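Local coordinates for phosphoribosylaminoimidazole carboxylase, ATPase subunit (Thermus thermophilus, PDB 3AW8), which probably catalyses the ATP-dependent conversion of 5-aminoimidazole ribonucleotide and bicarbonate to N5-carboxyaminoimidazole ribonucleotide in de novo purine biosynthesis, at residues L184-R189 against A194-V199; F279-R284 against L289-T294; K101-G106 against M234-Y239; L60-Y65 against A285-P290; A15-P20 against E275-E280. One frame throughout, in Å; residues are numbered along the deposited sequence.

Contact 1: residues L184-R189 against A194-V199; sequences LAVRGR and AFYPLV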
# COMPACT_ATOMS: atom_id res chain seq x y z
N LEU A 184 -9.01 10.66 14.46
CA LEU A 184 -8.68 9.25 14.53
C LEU A 184 -7.57 9.14 15.56
O LEU A 184 -6.56 9.83 15.48
CB LEU A 184 -8.20 8.72 13.17
CG LEU A 184 -9.19 8.67 12.00
CD1 LEU A 184 -10.50 8.10 12.50
CD2 LEU A 184 -9.42 10.05 11.42
N ALA A 185 -7.76 8.28 16.55
CA ALA A 185 -6.76 8.08 17.59
C ALA A 185 -6.44 6.61 17.70
O ALA A 185 -7.23 5.76 17.30
CB ALA A 185 -7.28 8.61 18.93
N VAL A 186 -5.27 6.30 18.25
CA VAL A 186 -4.88 4.91 18.39
C VAL A 186 -4.11 4.65 19.68
O VAL A 186 -3.31 5.47 20.12
CB VAL A 186 -4.05 4.46 17.16
CG1 VAL A 186 -3.11 5.57 16.74
CG2 VAL A 186 -3.27 3.20 17.48
N ARG A 187 -4.38 3.50 20.28
CA ARG A 187 -3.72 3.11 21.51
C ARG A 187 -3.27 1.66 21.39
O ARG A 187 -4.10 0.77 21.19
CB ARG A 187 -4.68 3.27 22.69
CG ARG A 187 -4.09 2.92 24.05
CD ARG A 187 -5.05 3.31 25.18
NE ARG A 187 -4.55 2.91 26.49
CZ ARG A 187 -4.62 1.67 26.98
NH1 ARG A 187 -4.13 1.41 28.18
NH2 ARG A 187 -5.20 0.71 26.29
N GLY A 188 -1.96 1.45 21.49
CA GLY A 188 -1.41 0.11 21.39
C GLY A 188 -1.73 -0.77 22.59
O GLY A 188 -2.26 -0.31 23.60
N ARG A 189 -1.41 -2.05 22.46
CA ARG A 189 -1.67 -3.01 23.52
C ARG A 189 -0.75 -2.68 24.69
O ARG A 189 -1.04 -3.00 25.84
CB ARG A 189 -1.38 -4.42 23.00
CG ARG A 189 -1.94 -5.53 23.86
CD ARG A 189 -1.91 -6.86 23.11
NE ARG A 189 -0.55 -7.30 22.82
CZ ARG A 189 -0.25 -8.27 21.96
NH1 ARG A 189 -1.21 -8.91 21.30
NH2 ARG A 189 1.02 -8.61 21.77
N ALA A 194 -1.29 7.59 20.04
CA ALA A 194 -0.94 8.44 18.91
C ALA A 194 -2.20 9.10 18.38
O ALA A 194 -3.29 8.56 18.56
CB ALA A 194 -0.29 7.61 17.82
N PHE A 195 -2.06 10.25 17.73
CA PHE A 195 -3.23 10.97 17.22
C PHE A 195 -2.97 11.52 15.82
O PHE A 195 -1.87 12.00 15.53
CB PHE A 195 -3.59 12.12 18.17
CG PHE A 195 -3.76 11.68 19.60
CD1 PHE A 195 -5.02 11.36 20.10
CD2 PHE A 195 -2.65 11.51 20.42
CE1 PHE A 195 -5.16 10.87 21.40
CE2 PHE A 195 -2.79 11.02 21.72
CZ PHE A 195 -4.05 10.69 22.20
N TYR A 196 -3.98 11.46 14.96
CA TYR A 196 -3.88 11.97 13.60
C TYR A 196 -4.39 13.39 13.58
O TYR A 196 -5.11 13.80 14.48
CB TYR A 196 -4.75 11.14 12.63
CG TYR A 196 -4.17 9.80 12.26
CD1 TYR A 196 -3.29 9.68 11.18
CD2 TYR A 196 -4.44 8.67 13.03
CE1 TYR A 196 -2.68 8.44 10.89
CE2 TYR A 196 -3.85 7.44 12.74
CZ TYR A 196 -2.97 7.34 11.68
OH TYR A 196 -2.32 6.15 11.47
N PRO A 197 -4.02 14.17 12.56
CA PRO A 197 -4.51 15.54 12.52
C PRO A 197 -6.04 15.48 12.49
O PRO A 197 -6.60 14.47 12.05
CB PRO A 197 -3.94 16.07 11.21
CG PRO A 197 -2.66 15.31 11.08
CD PRO A 197 -3.05 13.92 11.48
N LEU A 198 -6.71 16.52 12.96
CA LEU A 198 -8.16 16.53 12.91
C LEU A 198 -8.48 16.47 11.43
O LEU A 198 -7.63 16.77 10.60
CB LEU A 198 -8.72 17.83 13.51
CG LEU A 198 -8.91 17.91 15.03
CD1 LEU A 198 -9.33 19.31 15.41
CD2 LEU A 198 -9.97 16.90 15.48
N VAL A 199 -9.70 16.07 11.09
CA VAL A 199 -10.09 15.97 9.70
C VAL A 199 -11.46 16.59 9.54
O VAL A 199 -12.33 16.42 10.40
CB VAL A 199 -10.14 14.47 9.25
CG1 VAL A 199 -10.61 14.37 7.80
CG2 VAL A 199 -8.78 13.83 9.41

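Contact 2: residues F279-R284 against L289-T294; sequences FENHLR and LPLGST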
# COMPACT_ATOMS: atom_id res chain seq x y z
N PHE A 279 -4.89 1.89 8.98
CA PHE A 279 -4.96 0.44 8.92
C PHE A 279 -3.69 -0.20 9.47
O PHE A 279 -3.76 -1.15 10.24
CB PHE A 279 -5.22 -0.04 7.48
CG PHE A 279 -6.46 0.54 6.88
CD1 PHE A 279 -7.71 0.19 7.36
CD2 PHE A 279 -6.38 1.50 5.87
CE1 PHE A 279 -8.86 0.78 6.85
CE2 PHE A 279 -7.54 2.09 5.35
CZ PHE A 279 -8.77 1.74 5.84
N GLU A 280 -2.53 0.31 9.08
CA GLU A 280 -1.30 -0.27 9.60
C GLU A 280 -1.21 -0.03 11.11
O GLU A 280 -0.83 -0.92 11.87
CB GLU A 280 -0.07 0.32 8.90
CG GLU A 280 1.23 -0.28 9.46
CD GLU A 280 2.49 0.24 8.81
OE1 GLU A 280 3.56 0.14 9.45
OE2 GLU A 280 2.44 0.73 7.66
N ASN A 281 -1.56 1.17 11.56
CA ASN A 281 -1.50 1.49 12.98
C ASN A 281 -2.44 0.64 13.82
O ASN A 281 -2.09 0.22 14.93
CB ASN A 281 -1.78 2.97 13.21
CG ASN A 281 -0.54 3.74 13.62
OD1 ASN A 281 -0.49 4.97 13.54
ND2 ASN A 281 0.49 3.02 14.06
N HIS A 282 -3.64 0.37 13.29
CA HIS A 282 -4.59 -0.44 14.02
C HIS A 282 -3.94 -1.79 14.24
O HIS A 282 -4.00 -2.36 15.33
CB HIS A 282 -5.88 -0.63 13.22
CG HIS A 282 -6.90 -1.47 13.91
ND1 HIS A 282 -7.72 -0.98 14.91
CD2 HIS A 282 -7.23 -2.78 13.77
CE1 HIS A 282 -8.50 -1.95 15.35
NE2 HIS A 282 -8.22 -3.05 14.68
N LEU A 283 -3.32 -2.30 13.18
CA LEU A 283 -2.65 -3.59 13.21
C LEU A 283 -1.49 -3.57 14.21
O LEU A 283 -1.33 -4.49 15.00
CB LEU A 283 -2.15 -3.95 11.81
CG LEU A 283 -2.83 -5.05 10.98
CD1 LEU A 283 -4.29 -5.20 11.35
CD2 LEU A 283 -2.68 -4.72 9.50
N ARG A 284 -0.69 -2.51 14.16
CA ARG A 284 0.44 -2.40 15.07
C ARG A 284 -0.05 -2.36 16.51
O ARG A 284 0.51 -3.02 17.39
CB ARG A 284 1.28 -1.15 14.72
CG ARG A 284 2.05 -1.34 13.42
CD ARG A 284 2.53 -0.05 12.76
NE ARG A 284 3.76 0.47 13.35
CZ ARG A 284 4.63 1.24 12.71
NH1 ARG A 284 4.43 1.61 11.46
NH2 ARG A 284 5.71 1.67 13.35
N LEU A 289 2.92 -3.87 18.79
CA LEU A 289 4.11 -3.33 18.16
C LEU A 289 4.12 -1.82 18.33
O LEU A 289 3.09 -1.21 18.60
CB LEU A 289 4.12 -3.66 16.67
CG LEU A 289 4.23 -5.14 16.31
CD1 LEU A 289 3.85 -5.34 14.85
CD2 LEU A 289 5.65 -5.62 16.56
N PRO A 290 5.30 -1.20 18.21
CA PRO A 290 5.41 0.25 18.35
C PRO A 290 4.51 0.92 17.30
O PRO A 290 4.48 0.50 16.15
CB PRO A 290 6.88 0.51 18.07
CG PRO A 290 7.54 -0.75 18.59
CD PRO A 290 6.63 -1.82 18.07
N LEU A 291 3.77 1.94 17.70
CA LEU A 291 2.89 2.63 16.77
C LEU A 291 3.73 3.45 15.81
O LEU A 291 4.82 3.88 16.14
CB LEU A 291 1.93 3.54 17.53
CG LEU A 291 0.62 2.91 18.01
CD1 LEU A 291 0.78 1.44 18.33
CD2 LEU A 291 0.12 3.69 19.21
N GLY A 292 3.21 3.65 14.60
CA GLY A 292 3.94 4.41 13.61
C GLY A 292 3.54 5.87 13.66
O GLY A 292 2.47 6.23 14.18
N SER A 293 4.41 6.72 13.12
CA SER A 293 4.17 8.15 13.08
C SER A 293 2.87 8.48 12.36
O SER A 293 2.52 7.86 11.35
CB SER A 293 5.34 8.84 12.38
OG SER A 293 5.09 10.23 12.23
N THR A 294 2.15 9.47 12.88
CA THR A 294 0.89 9.90 12.29
C THR A 294 1.06 11.22 11.55
O THR A 294 0.08 11.81 11.09
CB THR A 294 -0.18 10.07 13.37
OG1 THR A 294 0.36 10.86 14.44
CG2 THR A 294 -0.62 8.73 13.91

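Contact 3: residues K101-G106 against M234-Y239; sequences KTFFQG and MEALDY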
# COMPACT_ATOMS: atom_id res chain seq x y z
N LYS A 101 -23.58 8.86 24.32
CA LYS A 101 -23.60 10.21 24.85
C LYS A 101 -23.31 10.27 26.35
O LYS A 101 -22.50 11.09 26.80
CB LYS A 101 -24.96 10.86 24.57
CG LYS A 101 -24.98 11.88 23.44
CD LYS A 101 -24.78 11.24 22.08
CE LYS A 101 -25.32 12.14 20.97
NZ LYS A 101 -24.70 13.49 20.94
N THR A 102 -23.96 9.41 27.13
CA THR A 102 -23.75 9.41 28.58
C THR A 102 -22.30 9.12 28.89
O THR A 102 -21.70 9.77 29.75
CB THR A 102 -24.62 8.36 29.30
OG1 THR A 102 -24.13 7.04 29.00
CG2 THR A 102 -26.07 8.47 28.88
N PHE A 103 -21.73 8.13 28.19
CA PHE A 103 -20.33 7.76 28.40
C PHE A 103 -19.38 8.94 28.23
O PHE A 103 -18.55 9.22 29.10
CB PHE A 103 -19.96 6.62 27.44
CG PHE A 103 -18.48 6.30 27.41
CD1 PHE A 103 -17.65 6.90 26.47
CD2 PHE A 103 -17.93 5.42 28.32
CE1 PHE A 103 -16.28 6.61 26.43
CE2 PHE A 103 -16.57 5.12 28.29
CZ PHE A 103 -15.74 5.72 27.35
N PHE A 104 -19.49 9.65 27.10
CA PHE A 104 -18.63 10.80 26.86
C PHE A 104 -19.02 11.95 27.79
O PHE A 104 -18.16 12.68 28.27
CB PHE A 104 -18.70 11.25 25.39
CG PHE A 104 -17.73 10.53 24.50
CD1 PHE A 104 -17.94 9.20 24.14
CD2 PHE A 104 -16.57 11.16 24.07
CE1 PHE A 104 -17.01 8.51 23.37
CE2 PHE A 104 -15.63 10.47 23.30
CZ PHE A 104 -15.86 9.15 22.95
N GLN A 105 -20.31 12.10 28.03
CA GLN A 105 -20.78 13.15 28.92
C GLN A 105 -20.15 12.91 30.28
O GLN A 105 -19.85 13.85 31.01
CB GLN A 105 -22.30 13.13 29.03
CG GLN A 105 -22.84 13.98 30.16
CD GLN A 105 -24.36 14.00 30.21
OE1 GLN A 105 -25.00 14.70 29.43
NE2 GLN A 105 -24.93 13.21 31.11
N GLY A 106 -19.94 11.64 30.61
CA GLY A 106 -19.35 11.29 31.89
C GLY A 106 -17.84 11.47 31.93
O GLY A 106 -17.25 11.49 33.01
N MET A 234 -10.22 6.49 25.30
CA MET A 234 -9.42 5.28 25.13
C MET A 234 -8.99 4.62 26.44
O MET A 234 -9.10 3.40 26.60
CB MET A 234 -8.18 5.56 24.27
CG MET A 234 -8.49 5.91 22.82
SD MET A 234 -7.01 6.01 21.81
CE MET A 234 -6.60 7.74 21.92
N GLU A 235 -8.52 5.43 27.39
CA GLU A 235 -8.08 4.89 28.68
C GLU A 235 -9.25 4.41 29.51
O GLU A 235 -9.14 3.44 30.25
CB GLU A 235 -7.28 5.94 29.44
CG GLU A 235 -6.07 6.42 28.65
CD GLU A 235 -5.09 7.18 29.50
OE1 GLU A 235 -5.48 8.21 30.09
OE2 GLU A 235 -3.91 6.74 29.57
N ALA A 236 -10.38 5.10 29.39
CA ALA A 236 -11.57 4.71 30.12
C ALA A 236 -12.04 3.33 29.67
O ALA A 236 -12.57 2.57 30.47
CB ALA A 236 -12.68 5.73 29.89
N LEU A 237 -11.83 3.01 28.40
CA LEU A 237 -12.25 1.73 27.84
C LEU A 237 -11.14 0.71 27.70
O LEU A 237 -11.40 -0.42 27.29
CB LEU A 237 -12.86 1.95 26.45
CG LEU A 237 -14.17 2.71 26.25
CD1 LEU A 237 -14.23 3.24 24.83
CD2 LEU A 237 -15.34 1.79 26.56
N ASP A 238 -9.91 1.09 28.05
CA ASP A 238 -8.78 0.17 27.89
C ASP A 238 -8.73 -0.19 26.41
O ASP A 238 -8.55 -1.34 26.03
CB ASP A 238 -8.98 -1.09 28.73
CG ASP A 238 -8.20 -1.05 30.02
OD1 ASP A 238 -8.52 -0.22 30.90
OD2 ASP A 238 -7.24 -1.85 30.14
N TYR A 239 -8.91 0.84 25.60
CA TYR A 239 -8.95 0.71 24.16
C TYR A 239 -7.62 0.27 23.57
O TYR A 239 -6.55 0.71 23.99
CB TYR A 239 -9.36 2.04 23.52
CG TYR A 239 -9.99 1.89 22.16
CD1 TYR A 239 -11.36 1.66 22.03
CD2 TYR A 239 -9.22 1.93 21.00
CE1 TYR A 239 -11.94 1.48 20.79
CE2 TYR A 239 -9.80 1.75 19.74
CZ TYR A 239 -11.16 1.53 19.65
OH TYR A 239 -11.74 1.38 18.42

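Contact 4: residues L60-Y65 against A285-P290; sequences LALVTY and AVLGLP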
# COMPACT_ATOMS: atom_id res chain seq x y z
N LEU A 60 -6.53 -18.73 15.31
CA LEU A 60 -6.31 -17.30 15.31
C LEU A 60 -5.42 -16.85 16.46
O LEU A 60 -5.49 -17.38 17.57
CB LEU A 60 -7.64 -16.55 15.36
CG LEU A 60 -8.52 -16.75 14.13
CD1 LEU A 60 -9.88 -16.06 14.33
CD2 LEU A 60 -7.80 -16.20 12.90
N ALA A 61 -4.58 -15.87 16.19
CA ALA A 61 -3.70 -15.34 17.21
C ALA A 61 -4.52 -14.34 18.01
O ALA A 61 -4.42 -14.28 19.24
CB ALA A 61 -2.52 -14.66 16.57
N LEU A 62 -5.35 -13.56 17.31
CA LEU A 62 -6.20 -12.56 17.94
C LEU A 62 -7.37 -12.25 17.01
O LEU A 62 -7.37 -12.65 15.84
CB LEU A 62 -5.40 -11.28 18.24
CG LEU A 62 -4.92 -10.39 17.08
CD1 LEU A 62 -6.01 -9.39 16.70
CD2 LEU A 62 -3.66 -9.64 17.50
N VAL A 63 -8.38 -11.55 17.52
CA VAL A 63 -9.54 -11.21 16.73
C VAL A 63 -9.92 -9.75 16.91
O VAL A 63 -9.97 -9.25 18.03
CB VAL A 63 -10.76 -12.07 17.12
CG1 VAL A 63 -12.00 -11.58 16.39
CG2 VAL A 63 -10.48 -13.53 16.77
N THR A 64 -10.17 -9.07 15.79
CA THR A 64 -10.57 -7.67 15.81
C THR A 64 -11.80 -7.58 14.88
O THR A 64 -12.19 -8.58 14.29
CB THR A 64 -9.40 -6.77 15.31
OG1 THR A 64 -9.76 -5.39 15.42
CG2 THR A 64 -9.04 -7.11 13.86
N TYR A 65 -12.42 -6.42 14.76
CA TYR A 65 -13.60 -6.30 13.90
C TYR A 65 -13.62 -5.01 13.08
O TYR A 65 -13.02 -4.02 13.46
CB TYR A 65 -14.87 -6.40 14.74
CG TYR A 65 -14.77 -5.68 16.07
CD1 TYR A 65 -14.22 -6.32 17.19
CD2 TYR A 65 -15.17 -4.36 16.20
CE1 TYR A 65 -14.07 -5.64 18.40
CE2 TYR A 65 -15.02 -3.67 17.40
CZ TYR A 65 -14.47 -4.31 18.50
OH TYR A 65 -14.33 -3.62 19.68
N ALA A 285 -1.13 -1.61 16.74
CA ALA A 285 -1.71 -1.50 18.07
C ALA A 285 -2.13 -2.85 18.62
O ALA A 285 -1.59 -3.31 19.63
CB ALA A 285 -2.90 -0.57 18.04
N VAL A 286 -3.08 -3.51 17.97
CA VAL A 286 -3.58 -4.79 18.47
C VAL A 286 -2.51 -5.87 18.53
O VAL A 286 -2.70 -6.91 19.16
CB VAL A 286 -4.76 -5.33 17.61
CG1 VAL A 286 -5.83 -4.26 17.47
CG2 VAL A 286 -4.25 -5.79 16.24
N LEU A 287 -1.38 -5.62 17.88
CA LEU A 287 -0.30 -6.60 17.85
C LEU A 287 0.74 -6.35 18.93
O LEU A 287 1.56 -7.22 19.23
CB LEU A 287 0.37 -6.60 16.46
CG LEU A 287 0.44 -7.93 15.69
CD1 LEU A 287 -0.74 -8.82 16.03
CD2 LEU A 287 0.47 -7.64 14.20
N GLY A 288 0.69 -5.17 19.54
CA GLY A 288 1.63 -4.84 20.59
C GLY A 288 2.94 -4.32 20.03
O GLY A 288 3.96 -4.32 20.71
N LEU A 289 2.92 -3.87 18.79
CA LEU A 289 4.11 -3.33 18.16
C LEU A 289 4.12 -1.82 18.33
O LEU A 289 3.09 -1.21 18.60
CB LEU A 289 4.12 -3.66 16.67
CG LEU A 289 4.23 -5.14 16.31
CD1 LEU A 289 3.85 -5.34 14.85
CD2 LEU A 289 5.65 -5.62 16.56
N PRO A 290 5.30 -1.20 18.21
CA PRO A 290 5.41 0.25 18.35
C PRO A 290 4.51 0.92 17.30
O PRO A 290 4.48 0.50 16.15
CB PRO A 290 6.88 0.51 18.07
CG PRO A 290 7.54 -0.75 18.59
CD PRO A 290 6.63 -1.82 18.07

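Contact 5: residues A15-P20 against E275-E280; sequences ALAGYP and ETSQFE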
# COMPACT_ATOMS: atom_id res chain seq x y z
N ALA A 15 -6.23 -5.92 5.70
CA ALA A 15 -5.40 -7.00 5.16
C ALA A 15 -4.31 -6.48 4.22
O ALA A 15 -3.16 -6.90 4.32
CB ALA A 15 -6.28 -8.04 4.45
N LEU A 16 -4.67 -5.56 3.32
CA LEU A 16 -3.68 -5.01 2.38
C LEU A 16 -2.58 -4.29 3.13
O LEU A 16 -1.42 -4.32 2.72
CB LEU A 16 -4.33 -4.05 1.37
CG LEU A 16 -5.34 -4.74 0.42
CD1 LEU A 16 -6.05 -3.69 -0.44
CD2 LEU A 16 -4.61 -5.74 -0.45
N ALA A 17 -2.93 -3.64 4.24
CA ALA A 17 -1.93 -2.94 5.02
C ALA A 17 -1.09 -3.93 5.85
O ALA A 17 0.04 -3.63 6.23
CB ALA A 17 -2.60 -1.90 5.93
N GLY A 18 -1.64 -5.11 6.11
CA GLY A 18 -0.94 -6.09 6.92
C GLY A 18 0.01 -7.04 6.22
O GLY A 18 1.00 -7.49 6.82
N TYR A 19 -0.26 -7.36 4.96
CA TYR A 19 0.63 -8.27 4.24
C TYR A 19 2.09 -7.78 4.20
O TYR A 19 3.02 -8.57 4.28
CB TYR A 19 0.11 -8.52 2.83
CG TYR A 19 -1.07 -9.45 2.78
CD1 TYR A 19 -0.96 -10.77 3.23
CD2 TYR A 19 -2.31 -9.02 2.30
CE1 TYR A 19 -2.05 -11.64 3.21
CE2 TYR A 19 -3.41 -9.88 2.27
CZ TYR A 19 -3.27 -11.19 2.73
OH TYR A 19 -4.34 -12.05 2.70
N PRO A 20 2.31 -6.46 4.07
CA PRO A 20 3.70 -6.00 4.04
C PRO A 20 4.41 -6.31 5.35
O PRO A 20 5.64 -6.34 5.40
CB PRO A 20 3.57 -4.50 3.80
CG PRO A 20 2.31 -4.41 3.00
CD PRO A 20 1.39 -5.36 3.73
N GLU A 275 2.19 9.43 7.38
CA GLU A 275 3.35 8.55 7.39
C GLU A 275 2.99 7.10 7.66
O GLU A 275 3.70 6.18 7.25
CB GLU A 275 4.39 9.02 8.42
CG GLU A 275 5.78 8.49 8.12
CD GLU A 275 6.27 8.89 6.73
OE1 GLU A 275 7.14 8.19 6.16
OE2 GLU A 275 5.78 9.91 6.21
N THR A 276 1.88 6.89 8.36
CA THR A 276 1.42 5.54 8.69
C THR A 276 -0.08 5.54 8.54
O THR A 276 -0.76 6.41 9.11
CB THR A 276 1.76 5.15 10.15
OG1 THR A 276 3.14 5.43 10.43
CG2 THR A 276 1.51 3.67 10.37
N SER A 277 -0.61 4.58 7.80
CA SER A 277 -2.04 4.52 7.60
C SER A 277 -2.73 4.08 8.88
O SER A 277 -2.13 3.45 9.77
CB SER A 277 -2.39 3.55 6.46
OG SER A 277 -2.44 2.21 6.92
N GLN A 278 -4.01 4.43 8.98
CA GLN A 278 -4.78 4.05 10.13
C GLN A 278 -4.85 2.51 10.15
O GLN A 278 -4.85 1.90 11.22
CB GLN A 278 -6.18 4.66 10.02
CG GLN A 278 -7.04 4.07 8.92
CD GLN A 278 -8.45 4.60 8.96
OE1 GLN A 278 -8.96 4.94 10.03
NE2 GLN A 278 -9.10 4.66 7.81
N PHE A 279 -4.89 1.89 8.98
CA PHE A 279 -4.96 0.44 8.92
C PHE A 279 -3.69 -0.20 9.47
O PHE A 279 -3.76 -1.15 10.24
CB PHE A 279 -5.22 -0.04 7.48
CG PHE A 279 -6.46 0.54 6.88
CD1 PHE A 279 -7.71 0.19 7.36
CD2 PHE A 279 -6.38 1.50 5.87
CE1 PHE A 279 -8.86 0.78 6.85
CE2 PHE A 279 -7.54 2.09 5.35
CZ PHE A 279 -8.77 1.74 5.84
N GLU A 280 -2.53 0.31 9.08
CA GLU A 280 -1.30 -0.27 9.60
C GLU A 280 -1.21 -0.03 11.11
O GLU A 280 -0.83 -0.92 11.87
CB GLU A 280 -0.07 0.32 8.90
CG GLU A 280 1.23 -0.28 9.46
CD GLU A 280 2.49 0.24 8.81
OE1 GLU A 280 3.56 0.14 9.45
OE2 GLU A 280 2.44 0.73 7.66
O HOH W 1 1.85 -1.31 6.07

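Contact 1: residues L184-R189 against A194-V199
Tyr196 lies edge-on to the neighbouring strand: the carbonyl O of Leu184 sits in the plane of its ring, 3.4 Å from Tyr196 CD2, and Leu184 CB meets that same edge carbon at 3.8 Å. With CG beside the backbone N (chi1 -76°), the ring reaches back along the strand until its CE2 comes near Val186 CG1. That methyl also rests on Ala194 CB, at 3.6 Å. On the opposite face of the sheet Ala185 CB approaches the Phe195 ring obliquely, 3.7 Å from its CD1, and both residues pack there against Met234 of helix 220-237. The two strands, 179-187 and 193-204, form a beta hairpin in the large antiparallel sheet to which the ATP-grasp domain contributes. Ala185 and Phe195 are a non-hydrogen-bonded pair, whereas Val186 and Ala194 are a hydrogen-bonded one, with Val186 N donating to Ala194 O (3.0 Å) and Ala194 N to Val186 O (2.9 Å). A nearly straight bond from Tyr196 N to Leu184 O (3.1 Å, 165°) extends the ladder. The phenol oxygen at the far end of the Tyr196 ring is hydrogen-bonded to the carbonyl of Thr276, just ahead of helix 278-287.

Contact 2: residues F279-R284 against L289-T294
Pro290 O is gripped by two nitrogens of one side chain. Arg284 NE donates to it at 2.9 Å, in the carbonyl plane, and Arg284 NH2 adds a longer bond of 3.3 Å that reaches the oxygen from above that plane. Seen from the guanidinium, both bonds lie in its own plane, a side-on grip on a single acceptor. A bend at the third torsion (chi3 82°) turns the arginine head toward the loop, where Gly292 CA lies 3.2 Å above one guanidinium face, offset toward its rim. A CB at Gly292 would point toward this group. The remaining terminal nitrogen, Arg284 NH1, makes a salt bridge to Glu280 OE1 (2.6 Å) one helical turn back, its hydrogen-bond geometry weak. Between arginine and loop the chain leaves helix 278-287 through a Schellman motif, closed by Leu289 N donating to Arg284 O at 2.9 Å; the same residue thus holds the loop by its backbone and by its side chain. Were Arg284 a leucine, Pro290 O would probably lose both side-chain donors and Glu280 its cationic mate, leaving the loop past the helix freer to shift. Farther along, the Asn281 side chain lies against the backbone of Leu291 and Gly292 and crosses Thr294 at about a right angle. Thr294 OG1 is hydrogen-bonded to Phe195 O, and Leu316 of the second subunit packs on Arg284 and Leu289.

Contact 3: residues K101-G106 against M234-Y239
Phe103 touches the end of helix 220-237 with the far end of its ring. Its CZ lies 3.6 Å from Leu237 CG and 3.8 Å from Leu237 CD1, and its CE2 lies 3.9 Å from Leu237 CD2, so the branch point and both methyls of the leucine meet these two neighbouring ring carbons at a slant. Ala236 CB reaches the same CZ from 4.0 Å, also obliquely. The ring can extend this far because Phe103 CG is anti to the backbone N (chi1 171°), which carries it across the gap between segments 101-106 and 234-239, whose nearest CA atoms, those of Phe103 and Ala236, are 9.4 Å apart. One step outward, Phe104 CD1 lies in the plane of the Phe103 ring, at its edge, and the Phe104 ring is itself stacked on Phe256. Val93 of helix 88-94 touches both Phe103 and Leu237 and completes a three-helix junction. An alanine in place of Leu237 is likely to open a gap beside the far end of the Phe103 ring and leave Val93 with less to pack on. Leu237 in turn is placed by a Schellman motif: Asp238 takes positive phi (59°), and Tyr239 N bonds back to Met234 O at 2.8 Å. Helix 97-107, which carries Phe103, begins at Arg97, an AMP-binding residue whose side chain is about 11 Å from that of Phe103. Every atom in the first shell is carbon, so these two segments of the ATP-grasp region are joined by shape and dispersion, without directional polar bonds between them.

Contact 4: residues L60-Y65 against A285-P290
Val286 and Leu287, in the last turn of helix 278-287, receive Leu62 from strand 62-65, an outer strand of the parallel, Rossmann-like sheet in the pre-ATP-grasp domain. The contact therefore joins that N-terminal sheet to a helix far along the chain. Val286 comes first: its CG2 faces Leu62 CD1 at 4.0 Å, the two side chains crossing at about a right angle, while Tyr85 packs on the valine as well. Leu287 follows, its CD1 meeting the other leucine methyl, Leu62 CD2, at 3.4 Å, again with the side chains crosswise; Leu23 is a further neighbour. At Gly288 the helix ends with positive phi (84°), and Gly288 N donates to Ala285 O at 2.9 Å. This turn leads the chain away from the strand, so that Leu289 and Pro290 pack instead against Leu316 and Lys317 of the second subunit. The strand has a second tie to the same helix, a polar one, where Thr64 OG1 is hydrogen-bonded to His282 NE2. Leu62 itself holds CG between its backbone N and carbonyl carbon (chi1 69°), and from there both methyls lie near Val286 CG2, while CD2 also reaches Leu287 CD1 and the backbone, with Val286 O 3.3 Å from Leu62 CD2.

Contact 5: residues A15-P20 against E275-E280
Ala17, near the end of helix 9-18, meets the first turn of helix 278-287, the closest CA atoms being those of Ala17 and Glu280 at 5.3 Å. A single methyl carries the packing. Ala17 CB lies 3.6 Å from Phe279 CB and 3.8 Å from Glu280 N, with Ser277 OG a little farther off. So small a side chain lets the two backbones come this near. Phe279 meets the methyl through its CB alone: its CG lies beside the backbone N (chi1 -57°), so the ring leads away, with Gln278 CG over the centre of one ring face, and packs on Met13 and Leu14 of helix 9-18. The polar group beside the methyl is already served, since Glu280 N donates to Ser277 OG in a nearly straight bond (2.9 Å, 167°). Glu280 runs out fully extended and shares its carboxylate. One oxygen, OE1, pairs with Arg284, whereas a water donates to Ala17 O (2.9 Å) and, more weakly, to Glu280 OE2 (2.7 Å), bridging the helices beside the methyl. The second subunit is close by, its Arg12 hydrogen-bonded to Tyr19 O and its His322 to Glu275 O. Helix 9-18 follows strand 2-5 and a glycine-rich turn, and forms the crossover of a beta-alpha-beta unit to strand 25-29, consistent with a Rossmann-type pre-ATP-grasp domain; here it abuts a helix start with the classic serine N-cap.

From the N terminus, residues 15-20 open the longest loop, closed by contact 5 at 275-280, and residues 60-65 open a second, closed by contact 4 at 285-290; the two loops cross. Contact 3, from 101-106 to 234-239, is nested inside both, and the hairpin of contact 1 is nested inside contact 3. Contact 2 follows contacts 1 and 3 in series, a short loop that shares residues with contacts 4 and 5. Helix 278-287 thus gathers contacts 2, 4 and 5, tying the N-terminal domain to the ATP-grasp sheet beside the second subunit. Tyr196 and Thr294 connect contacts 1 and 2, and Arg187 with Tyr239 connects contacts 1 and 3.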